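Long-range contacts in D-glyceraldehyde dehydrogenase (NADP(+)) (Thermoplasma acidophilum, PDB 5IZD), which oxidises D-glyceraldehyde to (R)-glycerate with NADP(+) in the non-phosphorylated Entner-Doudoroff pathway, acting as a homotetramer built as a dimer of dimers: residues R33-A37 against F200-R204; E100-V104 against F150-A156. One frame throughout, in Å; residues are numbered along the deposited sequence.

Overall arrangement
Both contacts belong to what is, judging by the family, the cofactor-binding part of an aldehyde dehydrogenase subunit. Along the chain the order is 33-37, 100-104, 150-156, 200-204, so contact 2 falls entirely within the sequence that contact 1 brackets. Their centres lie 20 Å apart and their nearest atoms about 7 Å. Contact 1 ties the small N-terminal sheet to the loop that leads into helix 205-214, beside the 2'-phosphate of NADP; contact 2 fastens helix 94-112 to the start of helix 153-164, just after N149, the probable transition-state stabiliser, with the P151 side chain about 10 Å from NADP. Helix 178-190 touches both. Chain order and spatial order thus diverge.

Contact 1 (R33-A37 against F200-R204); sequences RFEAA and FITGR. With NAP (NADP nicotinamide-adenine-dinucleotide phosphate), chain I.
The end of an inner strand of the small N-terminal sheet meets a cofactor-binding loop through one backbone hydrogen bond, one from the T202 hydroxyl, and side-chain packing. R33-E35 is extended and runs out at A36 (phi/psi -86/90) and A37 (-56/142); the CA atoms approach closest at A36 and G203, 4.3 Å apart. F200 closes strand 198-200, and the chain runs on extended through I201-R204 without regular strand pairing to R33-A37. I201 lays CG2 3.6 Å from CB of A37, an apolar touch. T202 has the largest share of the buried area. Its p rotamer (chi1 56°) lets OG1 donate to O of E35 at 2.6 Å, and its own carbonyl O accepts from N of A37 at 2.9 Å (N-H...O 157°). A water bridges further, donating to OG1 of T202 (2.5 Å) and accepting from N of E35 (3.2 Å). The ring of F34, chi1 also p, rests CD2 3.7 Å from CB of T202. G203 follows at phi/psi 149/156, angles that call for glycine; a CB would also sit only about 3.3 Å from N of A37. R204 takes the N-cap position of helix 205-214, its CA 3.4 Å from O1X of the 2'-phosphate of NADP, consistent with the strand-to-helix loop beside this phosphate in a Rossmann-like domain. Strands 2-7 and 19-23 border strand 30-35 on its two sides, L5 touching T202, while helix 178-190 covers F200 and, through P178, F34.

Contact 2 (E100-V104 against F150-A156); sequences EVDGV and FPAGMVA
Between the two segments one carboxylate oxygen does the polar work: OE2 of E100 accepts from N of A152 and N of G153, each at 2.9 Å, the N-H...O angles being 154° and 172°. OE1 of E100 forms a salt bridge with K92 NZ. E100 is extended, chi1 and chi2 both t, with chi3 near -4°, from helix 94-112 to the residues leading into helix 153-164. P151 brings its N within 3.3 Å of OE2 of E100 but has no hydrogen to give. Across the start of that helix, N of M154 donates to O of F150 at 2.9 Å. One turn beyond E100, V104 (chi1 t) sets CG2 3.8 Å from CB of A152 and CG1 4.0 Å from CB of A156; its CA is 5.2 Å from that of G153. A buried acid thus binds two backbone N-H groups at the start of a helix, a few residues after N149, the probable transition-state stabiliser, and anchors that loop to a neighbouring helix.

Contact 1 (R33-A37 against F200-R204)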
loop_
_atom_site.group_PDB
_atom_site.type_symbol
_atom_site.label_atom_id
_atom_site.label_comp_id
_atom_site.label_asym_id
_atom_site.label_seq_id
_atom_site.Cartn_x
_atom_site.Cartn_y
_atom_site.Cartn_z
ATOM N N ARG A 33 -13.773 24.439 -38.105
ATOM C CA ARG A 33 -13.805 25.589 -37.219
ATOM C C ARG A 33 -14.233 25.124 -35.851
ATOM O O ARG A 33 -14.870 24.094 -35.700
ATOM C CB ARG A 33 -14.825 26.642 -37.704
ATOM C CG ARG A 33 -14.306 27.600 -38.768
ATOM C CD ARG A 33 -15.447 28.175 -39.631
ATOM N NE ARG A 33 -16.163 27.053 -40.250
ATOM C CZ ARG A 33 -15.734 26.332 -41.300
ATOM N NH1 ARG A 33 -14.610 26.642 -41.983
ATOM N NH2 ARG A 33 -16.464 25.295 -41.715
ATOM N N PHE A 34 -13.896 25.919 -34.857
ATOM C CA PHE A 34 -14.390 25.699 -33.510
ATOM C C PHE A 34 -14.813 27.002 -32.874
ATOM O O PHE A 34 -14.358 28.079 -33.273
ATOM C CB PHE A 34 -13.338 24.971 -32.658
ATOM C CG PHE A 34 -12.006 25.665 -32.548
ATOM C CD1 PHE A 34 -10.995 25.460 -33.496
ATOM C CD2 PHE A 34 -11.726 26.492 -31.468
ATOM C CE1 PHE A 34 -9.726 26.072 -33.349
ATOM C CE2 PHE A 34 -10.452 27.082 -31.304
ATOM C CZ PHE A 34 -9.453 26.860 -32.232
ATOM N N GLU A 35 -15.679 26.892 -31.885
ATOM C CA GLU A 35 -16.142 28.084 -31.168
ATOM C C GLU A 35 -15.043 28.705 -30.277
ATOM O O GLU A 35 -14.279 27.985 -29.594
ATOM C CB GLU A 35 -17.393 27.753 -30.348
ATOM C CG GLU A 35 -18.534 27.228 -31.205
ATOM C CD GLU A 35 -19.144 28.334 -32.075
ATOM O OE1 GLU A 35 -19.481 29.416 -31.505
ATOM O OE2 GLU A 35 -19.259 28.126 -33.296
ATOM N N ALA A 36 -14.925 30.032 -30.338
ATOM C CA ALA A 36 -14.055 30.781 -29.391
ATOM C C ALA A 36 -14.771 31.116 -28.096
ATOM O O ALA A 36 -15.407 32.132 -27.988
ATOM C CB ALA A 36 -13.499 32.051 -30.043
ATOM N N ALA A 37 -14.698 30.254 -27.106
ATOM C CA ALA A 37 -15.400 30.535 -25.845
ATOM C C ALA A 37 -15.004 31.903 -25.210
ATOM O O ALA A 37 -13.846 32.272 -25.215
ATOM C CB ALA A 37 -15.132 29.409 -24.832
ATOM N N PHE A 200 -17.039 21.146 -21.954
ATOM C CA PHE A 200 -16.118 21.194 -23.076
ATOM C C PHE A 200 -16.078 22.617 -23.579
ATOM O O PHE A 200 -17.111 23.166 -24.029
ATOM C CB PHE A 200 -16.609 20.268 -24.189
ATOM C CG PHE A 200 -15.706 20.205 -25.401
ATOM C CD1 PHE A 200 -14.444 19.640 -25.327
ATOM C CD2 PHE A 200 -16.113 20.730 -26.612
ATOM C CE1 PHE A 200 -13.635 19.550 -26.459
ATOM C CE2 PHE A 200 -15.286 20.660 -27.756
ATOM C CZ PHE A 200 -14.031 20.066 -27.660
ATOM N N ILE A 201 -14.893 23.203 -23.491
ATOM C CA ILE A 201 -14.655 24.596 -23.823
ATOM C C ILE A 201 -13.464 24.652 -24.784
ATOM O O ILE A 201 -12.345 24.176 -24.452
ATOM C CB ILE A 201 -14.300 25.391 -22.558
ATOM C CG1 ILE A 201 -15.534 25.632 -21.709
ATOM C CG2 ILE A 201 -13.670 26.736 -22.913
ATOM C CD1 ILE A 201 -16.506 26.629 -22.301
ATOM N N THR A 202 -13.674 25.251 -25.949
ATOM C CA THR A 202 -12.619 25.468 -26.912
ATOM C C THR A 202 -12.391 26.988 -26.971
ATOM O O THR A 202 -13.285 27.786 -26.668
ATOM C CB THR A 202 -12.977 24.950 -28.358
ATOM O OG1 THR A 202 -14.195 25.539 -28.835
ATOM C CG2 THR A 202 -13.079 23.388 -28.382
ATOM N N GLY A 203 -11.189 27.354 -27.382
ATOM C CA GLY A 203 -10.754 28.729 -27.489
ATOM C C GLY A 203 -9.269 28.769 -27.233
ATOM O O GLY A 203 -8.709 27.867 -26.529
ATOM N N ARG A 204 -8.627 29.800 -27.758
ATOM C CA ARG A 204 -7.179 29.938 -27.700
ATOM C C ARG A 204 -6.726 30.150 -26.248
ATOM O O ARG A 204 -7.326 30.949 -25.491
ATOM C CB ARG A 204 -6.663 31.079 -28.594
ATOM C CG ARG A 204 -7.119 31.036 -30.058
HETATM P PA NAP I . 0.982 24.296 -25.298
HETATM O O1A NAP I . 0.971 25.756 -25.629
HETATM O O2A NAP I . 1.733 23.850 -24.062
HETATM O O5B NAP I . -0.568 23.782 -25.225
HETATM C C5B NAP I . -1.067 22.793 -24.297
HETATM C C4B NAP I . -2.479 23.173 -23.812
HETATM O O4B NAP I . -2.410 24.335 -22.964
HETATM C C3B NAP I . -3.422 23.574 -24.965
HETATM O O3B NAP I . -4.782 23.192 -24.627
HETATM C C2B NAP I . -3.286 25.072 -25.000
HETATM O O2B NAP I . -4.336 25.731 -25.702
HETATM C C1B NAP I . -3.246 25.389 -23.530
HETATM N N9A NAP I . -2.710 26.713 -23.179
HETATM C C8A NAP I . -1.906 27.530 -23.912
HETATM N N7A NAP I . -1.638 28.655 -23.286
HETATM C C5A NAP I . -2.293 28.525 -22.056
HETATM C C6A NAP I . -2.388 29.367 -20.947
HETATM N N6A NAP I . -1.780 30.557 -20.879
HETATM N N1A NAP I . -3.114 28.950 -19.889
HETATM C C2A NAP I . -3.748 27.765 -19.958
HETATM N N3A NAP I . -3.723 26.907 -20.986
HETATM C C4A NAP I . -2.955 27.356 -22.005
HETATM O O3 NAP I . 1.565 23.531 -26.562
HETATM P PN NAP I . 2.079 24.092 -27.981
HETATM O O1N NAP I . 0.924 24.718 -28.743
HETATM O O2N NAP I . 2.747 22.977 -28.748
HETATM O O5D NAP I . 3.114 25.185 -27.616
HETATM P P2B NAP I . -4.017 26.358 -27.204
HETATM O O1X NAP I . -5.308 27.066 -27.644
HETATM O O2X NAP I . -3.728 25.254 -28.107
HETATM O O3X NAP I . -2.901 27.343 -27.114
HETATM O O HOH W 1 -15.745 24.134 -30.264
#

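Contact 2 (E100-V104 against F150-A156)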
loop_
_atom_site.group_PDB
_atom_site.type_symbol
_atom_site.label_atom_id
_atom_site.label_comp_id
_atom_site.label_asym_id
_atom_site.label_seq_id
_atom_site.Cartn_x
_atom_site.Cartn_y
_atom_site.Cartn_z
ATOM N N GLU A 100 -3.434 4.937 -31.425
ATOM C CA GLU A 100 -3.913 5.922 -30.490
ATOM C C GLU A 100 -5.301 5.602 -29.947
ATOM O O GLU A 100 -5.563 5.769 -28.783
ATOM C CB GLU A 100 -3.843 7.326 -31.046
ATOM C CG GLU A 100 -4.264 8.342 -30.020
ATOM C CD GLU A 100 -3.892 9.754 -30.344
ATOM O OE1 GLU A 100 -3.230 10.008 -31.348
ATOM O OE2 GLU A 100 -4.271 10.612 -29.582
ATOM N N VAL A 101 -6.176 5.123 -30.809
ATOM C CA VAL A 101 -7.514 4.766 -30.415
ATOM C C VAL A 101 -7.506 3.486 -29.554
ATOM O O VAL A 101 -8.255 3.349 -28.636
ATOM C CB VAL A 101 -8.452 4.708 -31.631
ATOM C CG1 VAL A 101 -9.824 4.270 -31.219
ATOM C CG2 VAL A 101 -8.512 6.079 -32.283
ATOM N N ASP A 102 -6.615 2.572 -29.858
ATOM C CA ASP A 102 -6.437 1.381 -29.079
ATOM C C ASP A 102 -6.162 1.857 -27.634
ATOM O O ASP A 102 -6.725 1.386 -26.699
ATOM C CB ASP A 102 -5.214 0.627 -29.574
ATOM C CG ASP A 102 -5.504 -0.313 -30.726
ATOM O OD1 ASP A 102 -6.650 -0.480 -31.090
ATOM O OD2 ASP A 102 -4.574 -0.913 -31.245
ATOM N N GLY A 103 -5.269 2.815 -27.517
ATOM C CA GLY A 103 -4.846 3.389 -26.271
ATOM C C GLY A 103 -5.906 4.127 -25.526
ATOM O O GLY A 103 -5.903 4.144 -24.329
ATOM N N VAL A 104 -6.822 4.745 -26.243
ATOM C CA VAL A 104 -7.904 5.452 -25.621
ATOM C C VAL A 104 -8.753 4.407 -24.897
ATOM O O VAL A 104 -9.149 4.608 -23.800
ATOM C CB VAL A 104 -8.754 6.247 -26.665
ATOM C CG1 VAL A 104 -10.137 6.553 -26.163
ATOM C CG2 VAL A 104 -8.089 7.540 -27.083
ATOM N N PHE A 150 -1.089 14.017 -29.041
ATOM C CA PHE A 150 -1.896 12.809 -28.841
ATOM C C PHE A 150 -3.261 13.310 -28.420
ATOM O O PHE A 150 -3.678 13.185 -27.235
ATOM C CB PHE A 150 -1.259 11.846 -27.836
ATOM C CG PHE A 150 0.037 11.280 -28.344
ATOM C CD1 PHE A 150 0.027 10.221 -29.263
ATOM C CD2 PHE A 150 1.225 11.903 -28.059
ATOM C CE1 PHE A 150 1.213 9.759 -29.847
ATOM C CE2 PHE A 150 2.406 11.465 -28.652
ATOM C CZ PHE A 150 2.404 10.391 -29.544
ATOM N N PRO A 151 -3.986 13.870 -29.397
ATOM C CA PRO A 151 -5.172 14.623 -29.083
ATOM C C PRO A 151 -6.373 13.781 -28.609
ATOM O O PRO A 151 -7.404 14.371 -28.231
ATOM C CB PRO A 151 -5.505 15.313 -30.437
ATOM C CG PRO A 151 -5.068 14.296 -31.464
ATOM C CD PRO A 151 -3.821 13.671 -30.854
ATOM N N ALA A 152 -6.335 12.456 -28.758
ATOM C CA ALA A 152 -7.404 11.588 -28.264
ATOM C C ALA A 152 -6.884 10.864 -27.002
ATOM O O ALA A 152 -7.576 10.818 -25.981
ATOM C CB ALA A 152 -7.815 10.589 -29.317
ATOM N N GLY A 153 -5.670 10.320 -27.087
ATOM C CA GLY A 153 -4.955 9.677 -25.904
ATOM C C GLY A 153 -4.928 10.548 -24.661
ATOM O O GLY A 153 -5.162 10.082 -23.536
ATOM N N MET A 154 -4.649 11.833 -24.860
ATOM C CA MET A 154 -4.475 12.742 -23.709
ATOM C C MET A 154 -5.805 13.106 -23.065
ATOM O O MET A 154 -5.878 13.395 -21.867
ATOM C CB MET A 154 -3.700 13.994 -24.110
ATOM C CG MET A 154 -2.270 13.725 -24.515
ATOM S SD MET A 154 -1.278 13.425 -23.014
ATOM C CE MET A 154 0.309 13.346 -23.898
ATOM N N VAL A 155 -6.868 13.103 -23.877
ATOM C CA VAL A 155 -8.183 13.332 -23.343
ATOM C C VAL A 155 -8.615 12.162 -22.486
ATOM O O VAL A 155 -9.021 12.365 -21.370
ATOM C CB VAL A 155 -9.189 13.619 -24.473
ATOM C CG1 VAL A 155 -10.611 13.575 -23.977
ATOM C CG2 VAL A 155 -8.804 14.936 -25.137
ATOM N N ALA A 156 -8.563 10.960 -23.035
ATOM C CA ALA A 156 -8.801 9.749 -22.242
ATOM C C ALA A 156 -7.945 9.702 -20.935
ATOM O O ALA A 156 -8.451 9.364 -19.895
ATOM C CB ALA A 156 -8.524 8.490 -23.067
#